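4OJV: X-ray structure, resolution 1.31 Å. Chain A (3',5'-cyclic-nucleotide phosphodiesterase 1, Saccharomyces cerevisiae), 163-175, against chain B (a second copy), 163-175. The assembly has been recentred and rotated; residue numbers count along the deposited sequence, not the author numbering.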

# COMPACT_ATOMS: atom_id res chain seq x y z
N ASP A 163 -0.37 21.35 -2.44
CA ASP A 163 0.81 21.77 -3.20
C ASP A 163 1.79 20.60 -3.37
O ASP A 163 2.40 20.42 -4.42
N VAL A 164 1.92 19.79 -2.32
CA VAL A 164 2.80 18.63 -2.36
C VAL A 164 2.26 17.56 -3.30
O VAL A 164 3.01 16.96 -4.06
N LEU A 165 0.95 17.31 -3.26
CA LEU A 165 0.37 16.33 -4.17
C LEU A 165 0.58 16.74 -5.64
O LEU A 165 0.90 15.90 -6.49
N GLN A 166 0.43 18.03 -5.92
CA GLN A 166 0.58 18.51 -7.28
C GLN A 166 2.03 18.36 -7.75
O GLN A 166 2.28 17.90 -8.87
N LYS A 167 2.98 18.74 -6.90
CA LYS A 167 4.38 18.79 -7.30
C LYS A 167 5.06 17.42 -7.26
O LYS A 167 5.89 17.09 -8.11
N HIS A 168 4.71 16.61 -6.26
CA HIS A 168 5.48 15.41 -5.93
C HIS A 168 4.81 14.10 -6.21
O HIS A 168 5.49 13.08 -6.20
N VAL A 169 3.50 14.11 -6.48
CA VAL A 169 2.76 12.87 -6.71
C VAL A 169 2.20 12.81 -8.12
O VAL A 169 2.61 11.96 -8.91
N PHE A 170 1.26 13.71 -8.43
CA PHE A 170 0.61 13.71 -9.74
C PHE A 170 1.46 14.51 -10.70
O PHE A 170 1.09 15.62 -11.12
N ASN A 171 2.63 13.96 -11.03
CA ASN A 171 3.68 14.72 -11.71
C ASN A 171 4.34 13.95 -12.85
O ASN A 171 5.42 14.33 -13.30
N ASP A 172 3.71 12.86 -13.29
CA ASP A 172 4.21 12.03 -14.38
C ASP A 172 5.50 11.27 -14.08
O ASP A 172 6.08 10.63 -14.96
N LEU A 173 5.91 11.29 -12.81
CA LEU A 173 7.11 10.60 -12.36
C LEU A 173 6.75 9.57 -11.26
O LEU A 173 6.96 8.37 -11.42
N ILE A 174 6.15 10.06 -10.18
CA ILE A 174 5.64 9.20 -9.11
C ILE A 174 4.30 8.58 -9.52
O ILE A 174 3.97 7.44 -9.15
N TRP A 175 3.52 9.32 -10.29
CA TRP A 175 2.24 8.83 -10.81
C TRP A 175 1.87 9.62 -12.03
O TRP A 175 2.19 10.81 -12.09
N ASP B 163 16.91 9.58 -9.19
CA ASP B 163 16.72 11.03 -9.13
C ASP B 163 15.31 11.38 -8.66
O ASP B 163 15.11 12.32 -7.89
N VAL B 164 14.33 10.60 -9.11
CA VAL B 164 12.95 10.82 -8.71
C VAL B 164 12.73 10.47 -7.24
O VAL B 164 12.05 11.20 -6.53
N LEU B 165 13.32 9.38 -6.78
CA LEU B 165 13.19 9.02 -5.36
C LEU B 165 13.78 10.12 -4.46
O LEU B 165 13.20 10.47 -3.43
N GLN B 166 14.92 10.68 -4.88
CA GLN B 166 15.57 11.70 -4.08
C GLN B 166 14.72 12.97 -4.03
O GLN B 166 14.54 13.56 -2.96
N LYS B 167 14.20 13.39 -5.18
CA LYS B 167 13.50 14.67 -5.28
C LYS B 167 12.06 14.60 -4.78
O LYS B 167 11.56 15.55 -4.17
N HIS B 168 11.39 13.49 -5.06
CA HIS B 168 9.93 13.42 -4.91
C HIS B 168 9.43 12.53 -3.81
O HIS B 168 8.26 12.62 -3.47
N VAL B 169 10.30 11.70 -3.23
CA VAL B 169 9.88 10.76 -2.18
C VAL B 169 10.57 11.07 -0.86
O VAL B 169 9.91 11.45 0.11
N PHE B 170 11.89 10.89 -0.82
CA PHE B 170 12.64 11.09 0.41
C PHE B 170 13.01 12.56 0.52
O PHE B 170 14.18 12.94 0.38
N ASN B 171 11.99 13.38 0.75
CA ASN B 171 12.12 14.83 0.59
C ASN B 171 11.47 15.62 1.72
O ASN B 171 11.24 16.82 1.59
N ASP B 172 11.16 14.94 2.83
CA ASP B 172 10.54 15.56 4.01
C ASP B 172 9.11 16.06 3.80
O ASP B 172 8.54 16.70 4.68
N LEU B 173 8.53 15.71 2.66
CA LEU B 173 7.16 16.09 2.32
C LEU B 173 6.30 14.83 2.09
O LEU B 173 5.32 14.60 2.79
N ILE B 174 6.71 14.01 1.13
CA ILE B 174 6.08 12.71 0.87
C ILE B 174 6.53 11.67 1.90
O ILE B 174 5.77 10.78 2.29
N TRP B 175 7.78 11.80 2.35
CA TRP B 175 8.32 10.91 3.38
C TRP B 175 9.48 11.60 4.04
O TRP B 175 10.19 12.35 3.38

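A two-fold axis that runs through an interface imposes a simple rule: a residue lying on it must meet its own copy, and every other contact is made twice. The paired 163-175 stretches of this yeast phosphodiesterase illustrate the rule well. The helical parts of the two stretches run almost antiparallel, at 173°, with axes 9.7 Å apart at closest approach, and the backbones come nearest where A:His168 faces B:His168. The register therefore sets B:Val164, in the helix, against A:Leu173 in the partner's loop, and the reverse, and the two stretches together bury 596 Å².

Along chain B, B:Asp163 lies out of reach, and the first residue to point in is B:Val164. Its chi1 is t, and CG1 lies 3.6 Å from CD1 of A:Ile174 and 4.0 Å from CB of A:Leu173, so a helical valine is packed against the partner's loop. B:Leu165 (m, t) directs its CA-to-CB bond away and, although its end comes nearer, makes no contact; B:Gln166 is out of reach, its NE2 hydrogen-bonded elsewhere in the structure.

B:Lys167 starts out sideways, but its extended chain (t, t, t, then p at chi4) brings the end nearer, leaving its NZ 3.9 Å from NZ of A:Lys167. This is a meeting of like charges, a cost that symmetry can impose when a side chain ends close to the axis; the exposed setting should allow solvent to temper it.

The centre belongs to B:His168, which has the largest covered area in its stretch. With chi1 at m and chi2 at -64°, it points toward chain A and places ND1 2.8 Å from ND1 of A:His168, in a hydrogen bond for which either nitrogen could be the donor. Such a bond needs a proton on one ND1 and a lone pair on the other, so the two rings cannot be chemically identical at any instant even though their positions are related by symmetry. The rings meet rim to rim, with planes at 55° and centroids 5.0 Å apart, rather than stacking. Around this link the ring meets mixed surroundings: NE2 of B:His168 lies 3.5 Å from CD1 of A:Leu173, CE1 of B:His168 lies 3.7 Å from O of A:Lys167, and CB of B:His168 is 3.7 Å from CG1 of A:Ile174.

B:Val169, sideways and t, adds CG2 at 3.5 Å from CD1 of A:Ile174. B:Phe170 turns out of reach. B:Asn171 (p) then organises the loop: its ND2 donates to O of B:Lys167 at 2.9 Å, while its OD1 accepts from N of B:Leu173 and from N of B:Ile174, each at 3.0 Å. The same ND2 sits over one face of the A:His168 ring, 3.4 Å from ND1 of that residue, at an angle too poor for a hydrogen bond.

Beyond B:Asp172, which is out of reach, the loop so braced presents B:Leu173 (m, t) and B:Ile174 (m, m) toward chain A. CB of B:Leu173 is 4.0 Å from CG1 of A:Val164, and CD1 of B:Leu173 is 3.5 Å from NE2 of A:His168. B:Ile174 brings CD1 to 3.4 Å from CG2 of A:Val169, completing the reciprocal apolar packing; B:Trp175 is out of reach.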

# COMPACT_ATOMS: atom_id res chain seq x y z
CB ASP A 163 1.50 22.96 -2.54
CG ASP A 163 0.66 24.24 -2.57
OD1 ASP A 163 -0.32 24.31 -3.34
OD2 ASP A 163 1.01 25.17 -1.83
CB VAL A 164 3.05 18.08 -0.95
CG1 VAL A 164 3.76 16.74 -0.99
CG2 VAL A 164 3.86 19.09 -0.16
CB LEU A 165 -1.12 16.10 -3.87
CG LEU A 165 -1.43 15.49 -2.51
CD1 LEU A 165 -2.93 15.31 -2.36
CD2 LEU A 165 -0.70 14.18 -2.26
CB GLN A 166 0.12 19.97 -7.39
CG GLN A 166 -0.02 20.47 -8.82
CD GLN A 166 -1.32 20.00 -9.45
OE1 GLN A 166 -2.40 20.42 -9.04
NE2 GLN A 166 -1.23 19.13 -10.44
CB LYS A 167 5.14 19.76 -6.40
CG LYS A 167 6.60 19.95 -6.76
CD LYS A 167 7.22 21.10 -5.98
CE LYS A 167 8.72 21.16 -6.20
NZ LYS A 167 9.10 21.11 -7.64
CB HIS A 168 5.98 15.48 -4.50
CG HIS A 168 6.92 16.63 -4.26
ND1 HIS A 168 8.11 16.71 -4.88
CD2 HIS A 168 6.81 17.73 -3.45
CE1 HIS A 168 8.73 17.84 -4.49
NE2 HIS A 168 7.94 18.46 -3.61
CB VAL A 169 1.65 12.66 -5.65
CG1 VAL A 169 0.87 11.38 -5.94
CG2 VAL A 169 2.24 12.60 -4.25
CB PHE A 170 -0.82 14.23 -9.63
CG PHE A 170 -1.68 13.38 -8.76
CD1 PHE A 170 -2.12 12.13 -9.19
CD2 PHE A 170 -2.04 13.81 -7.49
CE1 PHE A 170 -2.90 11.33 -8.37
CE2 PHE A 170 -2.82 13.02 -6.66
CZ PHE A 170 -3.26 11.78 -7.10
CB ASN A 171 4.73 15.20 -10.69
CG ASN A 171 5.49 14.05 -10.04
OD1 ASN A 171 5.31 12.89 -10.40
ND2 ASN A 171 6.37 14.38 -9.10
CB ASP A 172 4.29 12.83 -15.69
CG ASP A 172 2.93 13.20 -16.22
OD1 ASP A 172 2.04 12.32 -16.19
OD2 ASP A 172 2.74 14.33 -16.71
CB LEU A 173 8.15 11.61 -11.87
CG LEU A 173 8.61 12.66 -12.89
CD1 LEU A 173 9.31 13.82 -12.21
CD2 LEU A 173 9.49 12.05 -13.97
CB ILE A 174 5.53 10.00 -7.79
CG1 ILE A 174 6.93 10.39 -7.29
CG2 ILE A 174 4.72 9.25 -6.74
CD1 ILE A 174 7.83 9.21 -6.98
CB TRP A 175 1.14 8.99 -9.75
CG TRP A 175 -0.01 8.06 -9.97
CD1 TRP A 175 -1.32 8.38 -10.30
CD2 TRP A 175 0.03 6.61 -9.86
NE1 TRP A 175 -2.09 7.24 -10.41
CE2 TRP A 175 -1.32 6.14 -10.15
CE3 TRP A 175 1.03 5.69 -9.56
CZ2 TRP A 175 -1.64 4.79 -10.12
CZ3 TRP A 175 0.70 4.34 -9.55
CH2 TRP A 175 -0.61 3.90 -9.81
CB ASP B 163 17.02 11.68 -10.49
CG ASP B 163 18.49 11.58 -10.89
OD1 ASP B 163 19.35 11.28 -10.04
OD2 ASP B 163 18.77 11.82 -12.09
CB VAL B 164 11.99 10.04 -9.63
CG1 VAL B 164 10.56 10.05 -9.09
CG2 VAL B 164 12.03 10.63 -11.02
CB LEU B 165 13.83 7.66 -5.06
CG LEU B 165 13.17 6.46 -5.75
CD1 LEU B 165 13.90 5.19 -5.35
CD2 LEU B 165 11.68 6.35 -5.46
CB GLN B 166 16.97 12.00 -4.63
CG GLN B 166 17.84 12.84 -3.70
CD GLN B 166 18.44 12.01 -2.59
OE1 GLN B 166 19.29 11.16 -2.84
NE2 GLN B 166 18.01 12.25 -1.36
CB LYS B 167 13.53 15.15 -6.73
CG LYS B 167 12.90 16.51 -6.96
CD LYS B 167 13.17 17.02 -8.36
CE LYS B 167 12.38 18.29 -8.64
NZ LYS B 167 12.52 19.32 -7.57
CB HIS B 168 9.28 13.06 -6.24
CG HIS B 168 9.51 14.10 -7.30
ND1 HIS B 168 9.03 15.36 -7.18
CD2 HIS B 168 10.18 14.03 -8.50
CE1 HIS B 168 9.40 16.06 -8.26
NE2 HIS B 168 10.10 15.26 -9.07
CB VAL B 169 10.09 9.29 -2.61
CG1 VAL B 169 9.68 8.35 -1.48
CG2 VAL B 169 9.29 8.98 -3.86
CB PHE B 170 13.86 10.17 0.45
CG PHE B 170 13.50 8.72 0.44
CD1 PHE B 170 12.95 8.12 1.57
CD2 PHE B 170 13.68 7.95 -0.70
CE1 PHE B 170 12.58 6.78 1.56
CE2 PHE B 170 13.32 6.62 -0.72
CZ PHE B 170 12.79 6.03 0.41
CB ASN B 171 11.57 15.28 -0.77
CG ASN B 171 10.06 15.04 -0.90
OD1 ASN B 171 9.40 14.63 0.05
ND2 ASN B 171 9.52 15.33 -2.08
CB ASP B 172 11.46 16.63 4.61
CG ASP B 172 12.70 16.03 5.22
OD1 ASP B 172 12.57 15.00 5.91
OD2 ASP B 172 13.80 16.61 5.07
CB LEU B 173 7.16 17.02 1.10
CG LEU B 173 7.96 18.32 1.24
CD1 LEU B 173 8.21 18.95 -0.12
CD2 LEU B 173 7.28 19.31 2.18
CB ILE B 174 6.38 12.26 -0.58
CG1 ILE B 174 5.68 13.20 -1.58
CG2 ILE B 174 6.00 10.80 -0.80
CD1 ILE B 174 4.17 13.24 -1.47
CB TRP B 175 8.80 9.60 2.76
CG TRP B 175 8.86 8.48 3.75
CD1 TRP B 175 9.98 7.80 4.21
CD2 TRP B 175 7.71 7.87 4.41
NE1 TRP B 175 9.61 6.83 5.12
CE2 TRP B 175 8.25 6.82 5.28
CE3 TRP B 175 6.34 8.09 4.38
CZ2 TRP B 175 7.42 6.02 6.05
CZ3 TRP B 175 5.52 7.29 5.18
CH2 TRP B 175 6.05 6.28 5.98